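Long-range contacts in dihydropteroate synthase (Anaplasma phagocytophilum, PDB 6UCZ), which catalyses the condensation of 6-hydroxymethyl-dihydropterin pyrophosphate with p-aminobenzoate to give dihydropteroate, a step of folate synthesis: residues I155-F160 with I203-L208; S112-N117 with N133-L138; V234-S239 with Q268-L273. One frame throughout, in Å; residues are numbered along the deposited sequence.

Contact 1. Residues I155-F160 with I203-L208; sequences IIMHHF and ILDPGL. With PMM (pterin-6-yl-methyl-monophosphate), chain C.
M157 and D205 stand side by side at the ends of two neighbouring parallel strands, 153-157 and 202-205, and both turn their side chains toward the bound pterin. The M157 chain runs close to the 203-208 backbone, its CG 3.4 Å from G207 CA, and stays extended through chi1 and chi2 to put SD 3.5 Å from N3 of PMM; the bend at chi3 turns only the terminal CE aside. D205 swings its carboxylate away from its own backbone N (chi1 -177°), which brings OD2 to the ligand, where it accepts from both N3 (2.7 Å) and N2 of PMM. The other oxygen, OD1, is held from behind by G207 N at 2.8 Å on its anti side. This Asx turn fixes the rotation of the carboxylate, so that OD2 faces the pterin. I155 shares this face of the sheet: its CG2 packs on D205 CB at 3.8 Å, while its CG1 lies obliquely against I203. On the opposite face I156 and L204 run alongside each other in the same direction and meet through CD1 and CD2. The backbones are joined by three bonds, the last from H158 N to D205 O, and beyond it H158 CB rests on P206 O, while the ring's ND1 is bonded to K212. Pterin recognition at the C-terminal ends of parallel strands is typical of the TIM-barrel dihydropteroate synthases.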
loop_
_atom_site.group_PDB
_atom_site.type_symbol
_atom_site.label_atom_id
_atom_site.label_comp_id
_atom_site.label_asym_id
_atom_site.label_seq_id
_atom_site.Cartn_x
_atom_site.Cartn_y
_atom_site.Cartn_z
ATOM N N ILE A 155 -5.377 5.360 -1.896
ATOM C CA ILE A 155 -5.336 4.405 -0.795
ATOM C C ILE A 155 -5.057 5.176 0.488
ATOM O O ILE A 155 -4.120 5.983 0.538
ATOM C CB ILE A 155 -4.247 3.342 -1.014
ATOM C CG1 ILE A 155 -4.404 2.688 -2.386
ATOM C CG2 ILE A 155 -4.297 2.274 0.108
ATOM C CD1 ILE A 155 -3.156 1.948 -2.830
ATOM N N ILE A 156 -5.866 4.943 1.520
ATOM C CA ILE A 156 -5.604 5.455 2.863
ATOM C C ILE A 156 -5.306 4.265 3.766
ATOM O O ILE A 156 -6.073 3.292 3.797
ATOM C CB ILE A 156 -6.768 6.309 3.398
ATOM C CG1 ILE A 156 -8.111 5.587 3.227
ATOM C CG2 ILE A 156 -6.791 7.678 2.698
ATOM C CD1 ILE A 156 -9.291 6.345 3.871
ATOM N N MET A 157 -4.186 4.332 4.488
ATOM C CA MET A 157 -3.676 3.220 5.287
ATOM C C MET A 157 -3.763 3.538 6.777
ATOM O O MET A 157 -3.362 4.628 7.201
ATOM C CB MET A 157 -2.216 2.934 4.932
ATOM C CG MET A 157 -1.705 1.626 5.535
ATOM S SD MET A 157 0.085 1.592 5.599
ATOM C CE MET A 157 0.391 2.726 6.976
ATOM N N HIS A 158 -4.251 2.582 7.574
ATOM C CA HIS A 158 -4.334 2.786 9.019
ATOM C C HIS A 158 -2.958 2.699 9.676
ATOM O O HIS A 158 -2.153 1.823 9.349
ATOM C CB HIS A 158 -5.256 1.750 9.667
ATOM C CG HIS A 158 -5.382 1.926 11.151
ATOM N ND1 HIS A 158 -4.453 1.436 12.042
ATOM C CD2 HIS A 158 -6.295 2.602 11.893
ATOM C CE1 HIS A 158 -4.800 1.778 13.273
ATOM N NE2 HIS A 158 -5.920 2.477 13.209
ATOM N N HIS A 159 -2.707 3.584 10.645
ATOM C CA HIS A 159 -1.504 3.516 11.469
ATOM C C HIS A 159 -1.745 4.148 12.840
ATOM O O HIS A 159 -2.736 4.847 13.060
ATOM C CB HIS A 159 -0.320 4.178 10.755
ATOM C CG HIS A 159 -0.548 5.624 10.444
ATOM N ND1 HIS A 159 -0.396 6.619 11.385
ATOM C CD2 HIS A 159 -0.963 6.236 9.310
ATOM C CE1 HIS A 159 -0.680 7.790 10.837
ATOM N NE2 HIS A 159 -1.020 7.586 9.576
ATOM N N PHE A 160 -0.862 3.822 13.786
ATOM C CA PHE A 160 -0.803 4.439 15.118
ATOM C C PHE A 160 0.280 5.507 15.187
ATOM O O PHE A 160 1.019 5.612 16.174
ATOM C CB PHE A 160 -0.563 3.355 16.169
ATOM C CG PHE A 160 -1.709 2.398 16.328
ATOM C CD1 PHE A 160 -2.829 2.748 17.052
ATOM C CD2 PHE A 160 -1.709 1.186 15.643
ATOM C CE1 PHE A 160 -3.888 1.878 17.184
ATOM C CE2 PHE A 160 -2.772 0.306 15.757
ATOM C CZ PHE A 160 -3.866 0.647 16.527
ATOM N N ILE A 203 -9.719 3.688 -1.621
ATOM C CA ILE A 203 -9.290 2.327 -1.312
ATOM C C ILE A 203 -8.800 2.281 0.132
ATOM O O ILE A 203 -8.072 3.177 0.574
ATOM C CB ILE A 203 -8.178 1.875 -2.284
ATOM C CG1 ILE A 203 -8.655 1.991 -3.739
ATOM C CG2 ILE A 203 -7.728 0.468 -1.981
ATOM C CD1 ILE A 203 -7.514 2.144 -4.752
ATOM N N LEU A 204 -9.178 1.228 0.866
ATOM C CA LEU A 204 -8.886 1.124 2.298
ATOM C C LEU A 204 -7.822 0.068 2.569
ATOM O O LEU A 204 -7.880 -1.035 2.025
ATOM C CB LEU A 204 -10.148 0.770 3.091
ATOM C CG LEU A 204 -11.352 1.696 2.897
ATOM C CD1 LEU A 204 -12.528 1.274 3.768
ATOM C CD2 LEU A 204 -10.961 3.151 3.166
ATOM N N ASP A 205 -6.873 0.398 3.444
ATOM C CA ASP A 205 -5.762 -0.496 3.786
ATOM C C ASP A 205 -5.604 -0.508 5.301
ATOM O O ASP A 205 -5.453 0.573 5.913
ATOM C CB ASP A 205 -4.483 -0.027 3.077
ATOM C CG ASP A 205 -3.287 -0.940 3.302
ATOM O OD1 ASP A 205 -3.146 -1.566 4.386
ATOM O OD2 ASP A 205 -2.446 -1.005 2.376
ATOM N N PRO A 206 -5.639 -1.680 5.956
ATOM C CA PRO A 206 -5.535 -1.718 7.428
ATOM C C PRO A 206 -4.141 -1.463 7.977
ATOM O O PRO A 206 -3.989 -1.416 9.208
ATOM C CB PRO A 206 -5.988 -3.142 7.767
ATOM C CG PRO A 206 -5.568 -3.938 6.556
ATOM C CD PRO A 206 -5.836 -3.029 5.386
ATOM N N GLY A 207 -3.118 -1.351 7.135
ATOM C CA GLY A 207 -1.779 -1.087 7.634
ATOM C C GLY A 207 -1.221 -2.183 8.529
ATOM O O GLY A 207 -0.886 -1.943 9.697
ATOM N N LEU A 208 -1.102 -3.391 7.984
ATOM C CA LEU A 208 -0.521 -4.497 8.736
ATOM C C LEU A 208 0.865 -4.124 9.236
ATOM O O LEU A 208 1.650 -3.490 8.526
ATOM C CB LEU A 208 -0.444 -5.769 7.862
ATOM C CG LEU A 208 -1.748 -6.308 7.257
ATOM C CD1 LEU A 208 -1.563 -7.737 6.643
ATOM C CD2 LEU A 208 -2.809 -6.354 8.344
HETATM N N5 PMM C . 3.609 -0.752 4.021
HETATM C C6 PMM C . 4.725 -0.035 3.854
HETATM C C7 PMM C . 4.735 1.095 3.058
HETATM N N8 PMM C . 3.663 1.571 2.415
HETATM N N1 PMM C . 1.452 1.329 1.906
HETATM C C2 PMM C . 0.307 0.670 2.041
HETATM N N2 PMM C . -0.793 1.117 1.426
HETATM N N3 PMM C . 0.181 -0.460 2.803
HETATM C C4 PMM C . 1.195 -1.044 3.526
HETATM O O4 PMM C . 0.996 -2.047 4.211
HETATM C C4A PMM C . 2.489 -0.339 3.406
HETATM C C8A PMM C . 2.551 0.847 2.587
HETATM C C9 PMM C . 5.932 -0.505 4.627
HETATM O O10 PMM C . 6.417 -1.734 4.048
HETATM P PA PMM C . 7.798 -1.812 3.207
HETATM O O1P PMM C . 8.023 -3.317 2.989
HETATM O O2P PMM C . 8.917 -1.322 4.117
HETATM O O3P PMM C . 7.675 -1.032 1.941
#

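Contact 2. Residues S112-N117 with N133-L138; sequences SIDTRN and NDQGGL. With PMM (pterin-6-yl-methyl-monophosphate), chain C.
The beta-alpha-beta unit made of strand 110-115, helix 118-127 and strand 131-134 brings its two parallel strands together here, and their C-terminal ends supply one wall of the pterin pocket. D114 and N133 are paired across the strands and lie side by side, pointing the same way, with carboxylate and amide planes 38° apart. N133 turns its amide from the backbone N to the ligand (chi1 174°) and grips one edge of the pterin with two bonds: OD1 accepts from N2 of PMM at 2.8 Å in an almost straight line, and ND2 donates to N1 at 3.2 Å. A second acceptor of ND2 is D71, which helps to set which way round the amide lies. S112 OG, also bonded to D71, abuts N133 CB at 3.2 Å.

D114 divides its oxygens. OD1 accepts from Q135 NE2 at 2.8 Å on its syn side and lies close to the plane of the Q135 amide, although the carboxylate and amide planes are 67° apart; OD2 is 2.9 Å from N8 of PMM and forms a salt bridge with R274. The side chains thus line a TIM-barrel pocket from adjoining strand ends, as in other dihydropteroate synthases. Q135 is extended beyond CG, and its amide end reaches over to D114 beside the pyrazine end of the pterin.

Beneath these side chains N133 N donates to I113 O at 2.8 Å, and T115 N to N133 O. D134, the last residue of its strand, opens a type I turn to G137, and its OD2 accepts from L138 N at 2.6 Å. A water donates to both R116 O and D134 OD1, bridging the two segments, while R116 CB lies over the G136 backbone.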
loop_
_atom_site.group_PDB
_atom_site.type_symbol
_atom_site.label_atom_id
_atom_site.label_comp_id
_atom_site.label_asym_id
_atom_site.label_seq_id
_atom_site.Cartn_x
_atom_site.Cartn_y
_atom_site.Cartn_z
ATOM N N SER A 112 1.651 4.230 -8.748
ATOM C CA SER A 112 1.169 4.716 -7.460
ATOM C C SER A 112 2.293 5.486 -6.776
ATOM O O SER A 112 3.462 5.096 -6.870
ATOM C CB SER A 112 0.716 3.531 -6.572
ATOM O OG SER A 112 0.297 3.979 -5.300
ATOM N N ILE A 113 1.961 6.584 -6.102
ATOM C CA ILE A 113 2.953 7.328 -5.328
ATOM C C ILE A 113 2.730 7.037 -3.852
ATOM O O ILE A 113 1.668 7.345 -3.297
ATOM C CB ILE A 113 2.917 8.842 -5.635
ATOM C CG1 ILE A 113 3.925 9.602 -4.756
ATOM C CG2 ILE A 113 1.521 9.448 -5.476
ATOM C CD1 ILE A 113 5.358 9.171 -4.948
ATOM N N ASP A 114 3.715 6.402 -3.221
ATOM C CA ASP A 114 3.623 6.035 -1.809
ATOM C C ASP A 114 4.221 7.195 -1.027
ATOM O O ASP A 114 5.442 7.351 -0.965
ATOM C CB ASP A 114 4.348 4.720 -1.534
ATOM C CG ASP A 114 4.209 4.250 -0.095
ATOM O OD1 ASP A 114 3.754 5.017 0.790
ATOM O OD2 ASP A 114 4.547 3.073 0.151
ATOM N N THR A 115 3.357 8.037 -0.462
ATOM C CA THR A 115 3.822 9.211 0.260
ATOM C C THR A 115 2.795 9.572 1.318
ATOM O O THR A 115 1.605 9.276 1.179
ATOM C CB THR A 115 4.057 10.404 -0.677
ATOM O OG1 THR A 115 4.522 11.527 0.073
ATOM C CG2 THR A 115 2.764 10.799 -1.384
ATOM N N ARG A 116 3.266 10.213 2.377
ATOM C CA ARG A 116 2.383 10.848 3.339
ATOM C C ARG A 116 2.226 12.351 3.102
ATOM O O ARG A 116 1.441 12.987 3.807
ATOM C CB ARG A 116 2.892 10.593 4.760
ATOM C CG ARG A 116 4.065 11.467 5.165
ATOM C CD ARG A 116 4.577 11.055 6.518
ATOM N NE ARG A 116 5.273 9.777 6.420
ATOM C CZ ARG A 116 6.108 9.298 7.336
ATOM N NH1 ARG A 116 6.372 10.001 8.432
ATOM N NH2 ARG A 116 6.684 8.117 7.146
ATOM N N ASN A 117 2.925 12.924 2.116
ATOM C CA ASN A 117 2.989 14.377 1.903
ATOM C C ASN A 117 2.142 14.791 0.705
ATOM O O ASN A 117 2.370 14.314 -0.414
ATOM C CB ASN A 117 4.431 14.831 1.679
ATOM C CG ASN A 117 5.318 14.585 2.879
ATOM O OD1 ASN A 117 4.957 14.925 3.996
ATOM N ND2 ASN A 117 6.486 13.996 2.654
ATOM N N ASN A 133 -0.944 6.522 -2.944
ATOM C CA ASN A 133 -0.922 5.540 -1.864
ATOM C C ASN A 133 -0.607 6.337 -0.601
ATOM O O ASN A 133 0.547 6.475 -0.201
ATOM C CB ASN A 133 0.088 4.434 -2.143
ATOM C CG ASN A 133 0.245 3.490 -0.978
ATOM O OD1 ASN A 133 -0.587 3.461 -0.061
ATOM N ND2 ASN A 133 1.335 2.738 -0.982
ATOM N N ASP A 134 -1.652 6.891 0.016
ATOM C CA ASP A 134 -1.479 7.804 1.151
ATOM C C ASP A 134 -1.241 6.972 2.392
ATOM O O ASP A 134 -2.158 6.706 3.178
ATOM C CB ASP A 134 -2.687 8.716 1.332
ATOM C CG ASP A 134 -2.542 9.648 2.541
ATOM O OD1 ASP A 134 -1.422 9.782 3.082
ATOM O OD2 ASP A 134 -3.558 10.245 2.949
ATOM N N GLN A 135 0.031 6.623 2.606
ATOM C CA GLN A 135 0.404 5.827 3.768
ATOM C C GLN A 135 0.162 6.581 5.075
ATOM O O GLN A 135 0.073 5.958 6.135
ATOM C CB GLN A 135 1.878 5.461 3.636
ATOM C CG GLN A 135 2.413 4.533 4.683
ATOM C CD GLN A 135 3.924 4.476 4.674
ATOM O OE1 GLN A 135 4.545 4.185 5.699
ATOM N NE2 GLN A 135 4.532 4.766 3.514
ATOM N N GLY A 136 -0.018 7.901 5.010
ATOM C CA GLY A 136 -0.347 8.656 6.197
ATOM C C GLY A 136 -1.814 8.706 6.519
ATOM O O GLY A 136 -2.178 9.150 7.615
ATOM N N GLY A 137 -2.672 8.256 5.601
ATOM C CA GLY A 137 -4.102 8.281 5.850
ATOM C C GLY A 137 -4.613 9.669 6.210
ATOM O O GLY A 137 -5.241 9.854 7.254
ATOM N N LEU A 138 -4.323 10.652 5.359
ATOM C CA LEU A 138 -4.706 12.048 5.573
ATOM C C LEU A 138 -4.011 12.639 6.800
ATOM O O LEU A 138 -4.554 13.507 7.483
ATOM C CB LEU A 138 -6.225 12.203 5.688
ATOM C CG LEU A 138 -7.067 11.446 4.661
ATOM C CD1 LEU A 138 -8.533 11.844 4.803
ATOM C CD2 LEU A 138 -6.553 11.662 3.237
HETATM N N5 PMM C . 3.609 -0.752 4.021
HETATM C C6 PMM C . 4.725 -0.035 3.854
HETATM C C7 PMM C . 4.735 1.095 3.058
HETATM N N8 PMM C . 3.663 1.571 2.415
HETATM N N1 PMM C . 1.452 1.329 1.906
HETATM C C2 PMM C . 0.307 0.670 2.041
HETATM N N2 PMM C . -0.793 1.117 1.426
HETATM N N3 PMM C . 0.181 -0.460 2.803
HETATM C C4 PMM C . 1.195 -1.044 3.526
HETATM O O4 PMM C . 0.996 -2.047 4.211
HETATM C C4A PMM C . 2.489 -0.339 3.406
HETATM C C8A PMM C . 2.551 0.847 2.587
HETATM C C9 PMM C . 5.932 -0.505 4.627
HETATM O O10 PMM C . 6.417 -1.734 4.048
HETATM P PA PMM C . 7.798 -1.812 3.207
HETATM O O1P PMM C . 8.023 -3.317 2.989
HETATM O O2P PMM C . 8.917 -1.322 4.117
HETATM O O3P PMM C . 7.675 -1.032 1.941
HETATM O O HOH W 1 -0.939 11.969 4.649
#

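Contact 3. Residues V234-S239 with Q268-L273; sequences VCVGHS and QQVDFL. With PMM (pterin-6-yl-methyl-monophosphate), chain C.
V270 pushes its CG1 methyl into the angle between V234 and V236, which flank C235 at the start of strand 235-236. It lies 3.6 Å from V234 O and 3.8 Å from V236 CG2, and the V236 and V270 side chains cross at about a right angle. With CG1 set opposite its own backbone N (chi1 171°), V270 offers this branch to residues 234-236, and L265 and I224 of the adjoining helices also press on V236. L273 completes the same face: its CD2 reaches 4.1 Å from H238 CE1, and the H238 ring passes its NE2 to S262 of helix 255-267. That helix links strand 235-236 to strand 272-275, the beta-alpha-beta crossover by which these parallel strands lie together in the TIM barrel. On the other face C235 CB touches F272 CB at 3.8 Å. V234 O lies at the edge of the F272 ring. The backbones interlock through V234 O, which accepts from F272 N at 3.0 Å, and through V236 N bonding F272 O. D271 adds a side-chain grip, its OD1 taking V234 N at 2.9 Å from above the carboxylate plane, while K228 forms a salt bridge with the same oxygen.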
loop_
_atom_site.group_PDB
_atom_site.type_symbol
_atom_site.label_atom_id
_atom_site.label_comp_id
_atom_site.label_asym_id
_atom_site.label_seq_id
_atom_site.Cartn_x
_atom_site.Cartn_y
_atom_site.Cartn_z
ATOM N N VAL A 234 -10.172 -2.856 -1.132
ATOM C CA VAL A 234 -9.216 -3.023 -0.047
ATOM C C VAL A 234 -7.836 -3.305 -0.623
ATOM O O VAL A 234 -7.698 -4.047 -1.600
ATOM C CB VAL A 234 -9.673 -4.154 0.899
ATOM C CG1 VAL A 234 -8.561 -4.552 1.851
ATOM C CG2 VAL A 234 -10.914 -3.706 1.668
ATOM N N CYS A 235 -6.822 -2.687 -0.027
ATOM C CA CYS A 235 -5.423 -2.983 -0.297
ATOM C C CYS A 235 -4.791 -3.597 0.949
ATOM O O CYS A 235 -5.014 -3.120 2.068
ATOM C CB CYS A 235 -4.660 -1.713 -0.692
ATOM S SG CYS A 235 -2.887 -1.928 -0.951
ATOM N N VAL A 236 -3.992 -4.646 0.767
ATOM C CA VAL A 236 -3.280 -5.246 1.890
ATOM C C VAL A 236 -1.790 -5.287 1.577
ATOM O O VAL A 236 -1.385 -5.770 0.513
ATOM C CB VAL A 236 -3.804 -6.658 2.215
ATOM C CG1 VAL A 236 -2.908 -7.326 3.263
ATOM C CG2 VAL A 236 -5.242 -6.571 2.690
ATOM N N GLY A 237 -0.975 -4.802 2.519
ATOM C CA GLY A 237 0.471 -4.851 2.392
ATOM C C GLY A 237 1.111 -5.752 3.431
ATOM O O GLY A 237 1.567 -5.298 4.490
ATOM N N HIS A 238 1.122 -7.053 3.140
ATOM C CA HIS A 238 1.653 -8.064 4.046
ATOM C C HIS A 238 3.081 -8.470 3.713
ATOM O O HIS A 238 3.708 -9.173 4.509
ATOM C CB HIS A 238 0.759 -9.314 4.005
ATOM C CG HIS A 238 0.659 -9.933 2.639
ATOM N ND1 HIS A 238 0.202 -9.237 1.537
ATOM C CD2 HIS A 238 0.959 -11.179 2.197
ATOM C CE1 HIS A 238 0.230 -10.025 0.475
ATOM N NE2 HIS A 238 0.680 -11.212 0.850
ATOM N N SER A 239 3.598 -8.039 2.562
ATOM C CA SER A 239 4.792 -8.640 1.981
ATOM C C SER A 239 6.020 -8.450 2.861
ATOM O O SER A 239 6.416 -7.321 3.145
ATOM C CB SER A 239 5.027 -8.054 0.590
ATOM O OG SER A 239 6.125 -8.682 -0.023
ATOM N N GLN A 268 -10.220 -14.078 -0.710
ATOM C CA GLN A 268 -11.129 -13.161 -0.034
ATOM C C GLN A 268 -11.493 -11.944 -0.889
ATOM O O GLN A 268 -12.103 -11.000 -0.365
ATOM C CB GLN A 268 -10.508 -12.686 1.283
ATOM C CG GLN A 268 -9.989 -13.802 2.177
ATOM C CD GLN A 268 -11.050 -14.803 2.555
ATOM O OE1 GLN A 268 -12.148 -14.437 2.974
ATOM N NE2 GLN A 268 -10.727 -16.081 2.411
ATOM N N GLN A 269 -11.083 -11.922 -2.160
ATOM C CA GLN A 269 -11.365 -10.828 -3.098
ATOM C C GLN A 269 -10.742 -9.505 -2.666
ATOM O O GLN A 269 -11.287 -8.436 -2.960
ATOM C CB GLN A 269 -12.871 -10.642 -3.334
ATOM C CG GLN A 269 -13.573 -11.884 -3.866
ATOM C CD GLN A 269 -12.892 -12.443 -5.104
ATOM O OE1 GLN A 269 -12.453 -13.594 -5.119
ATOM N NE2 GLN A 269 -12.794 -11.625 -6.149
ATOM N N VAL A 270 -9.588 -9.561 -1.996
ATOM C CA VAL A 270 -8.846 -8.340 -1.707
ATOM C C VAL A 270 -8.432 -7.706 -3.026
ATOM O O VAL A 270 -7.945 -8.388 -3.934
ATOM C CB VAL A 270 -7.638 -8.633 -0.804
ATOM C CG1 VAL A 270 -6.757 -7.381 -0.691
ATOM C CG2 VAL A 270 -8.122 -9.092 0.577
ATOM N N ASP A 271 -8.653 -6.394 -3.152
ATOM C CA ASP A 271 -8.569 -5.780 -4.474
ATOM C C ASP A 271 -7.138 -5.466 -4.882
ATOM O O ASP A 271 -6.823 -5.488 -6.077
ATOM C CB ASP A 271 -9.435 -4.523 -4.514
ATOM C CG ASP A 271 -10.862 -4.791 -4.061
ATOM O OD1 ASP A 271 -11.058 -5.037 -2.849
ATOM O OD2 ASP A 271 -11.784 -4.753 -4.906
ATOM N N PHE A 272 -6.259 -5.198 -3.919
ATOM C CA PHE A 272 -4.872 -4.863 -4.217
ATOM C C PHE A 272 -3.964 -5.573 -3.229
ATOM O O PHE A 272 -4.209 -5.519 -2.019
ATOM C CB PHE A 272 -4.626 -3.344 -4.127
ATOM C CG PHE A 272 -5.443 -2.526 -5.094
ATOM C CD1 PHE A 272 -6.711 -2.082 -4.759
ATOM C CD2 PHE A 272 -4.933 -2.195 -6.331
ATOM C CE1 PHE A 272 -7.452 -1.326 -5.649
ATOM C CE2 PHE A 272 -5.667 -1.441 -7.227
ATOM C CZ PHE A 272 -6.930 -1.010 -6.888
ATOM N N LEU A 273 -2.881 -6.169 -3.729
ATOM C CA LEU A 273 -1.838 -6.737 -2.877
ATOM C C LEU A 273 -0.537 -5.999 -3.150
ATOM O O LEU A 273 -0.071 -5.967 -4.290
ATOM C CB LEU A 273 -1.655 -8.236 -3.130
ATOM C CG LEU A 273 -2.844 -9.132 -2.822
ATOM C CD1 LEU A 273 -2.486 -10.594 -3.113
ATOM C CD2 LEU A 273 -3.248 -8.945 -1.348
HETATM N N5 PMM C . 3.609 -0.752 4.021
HETATM C C6 PMM C . 4.725 -0.035 3.854
HETATM C C7 PMM C . 4.735 1.095 3.058
HETATM N N8 PMM C . 3.663 1.571 2.415
HETATM N N1 PMM C . 1.452 1.329 1.906
HETATM C C2 PMM C . 0.307 0.670 2.041
HETATM N N2 PMM C . -0.793 1.117 1.426
HETATM N N3 PMM C . 0.181 -0.460 2.803
HETATM C C4 PMM C . 1.195 -1.044 3.526
HETATM O O4 PMM C . 0.996 -2.047 4.211
HETATM C C4A PMM C . 2.489 -0.339 3.406
HETATM C C8A PMM C . 2.551 0.847 2.587
HETATM C C9 PMM C . 5.932 -0.505 4.627
HETATM O O10 PMM C . 6.417 -1.734 4.048
HETATM P PA PMM C . 7.798 -1.812 3.207
HETATM O O1P PMM C . 8.023 -3.317 2.989
HETATM O O2P PMM C . 8.917 -1.322 4.117
HETATM O O3P PMM C . 7.675 -1.032 1.941
#

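All three contacts belong to one parallel sheet and reach the same pterin ligand from different places around it. Contacts 1 and 2, with centres about 10 Å apart, adjoin directly: strands 153-157 and 131-134 are neighbours, I155 O meets D134 N at 2.7 Å, and H159 NE2 meets G136 O at 2.8 Å. On its other side contact 1 runs into contact 3, where L204 O lies 2.8 Å from C235 N. Contacts 2 and 3 are about 16 Å apart between centres and do not touch. N133 of contact 2 and D205 of contact 1 share N2 of PMM, whereas contact 3 merely comes near the ligand, G237 O lying 3.3 Å from O4 of PMM with no hydrogen bond between the two oxygens.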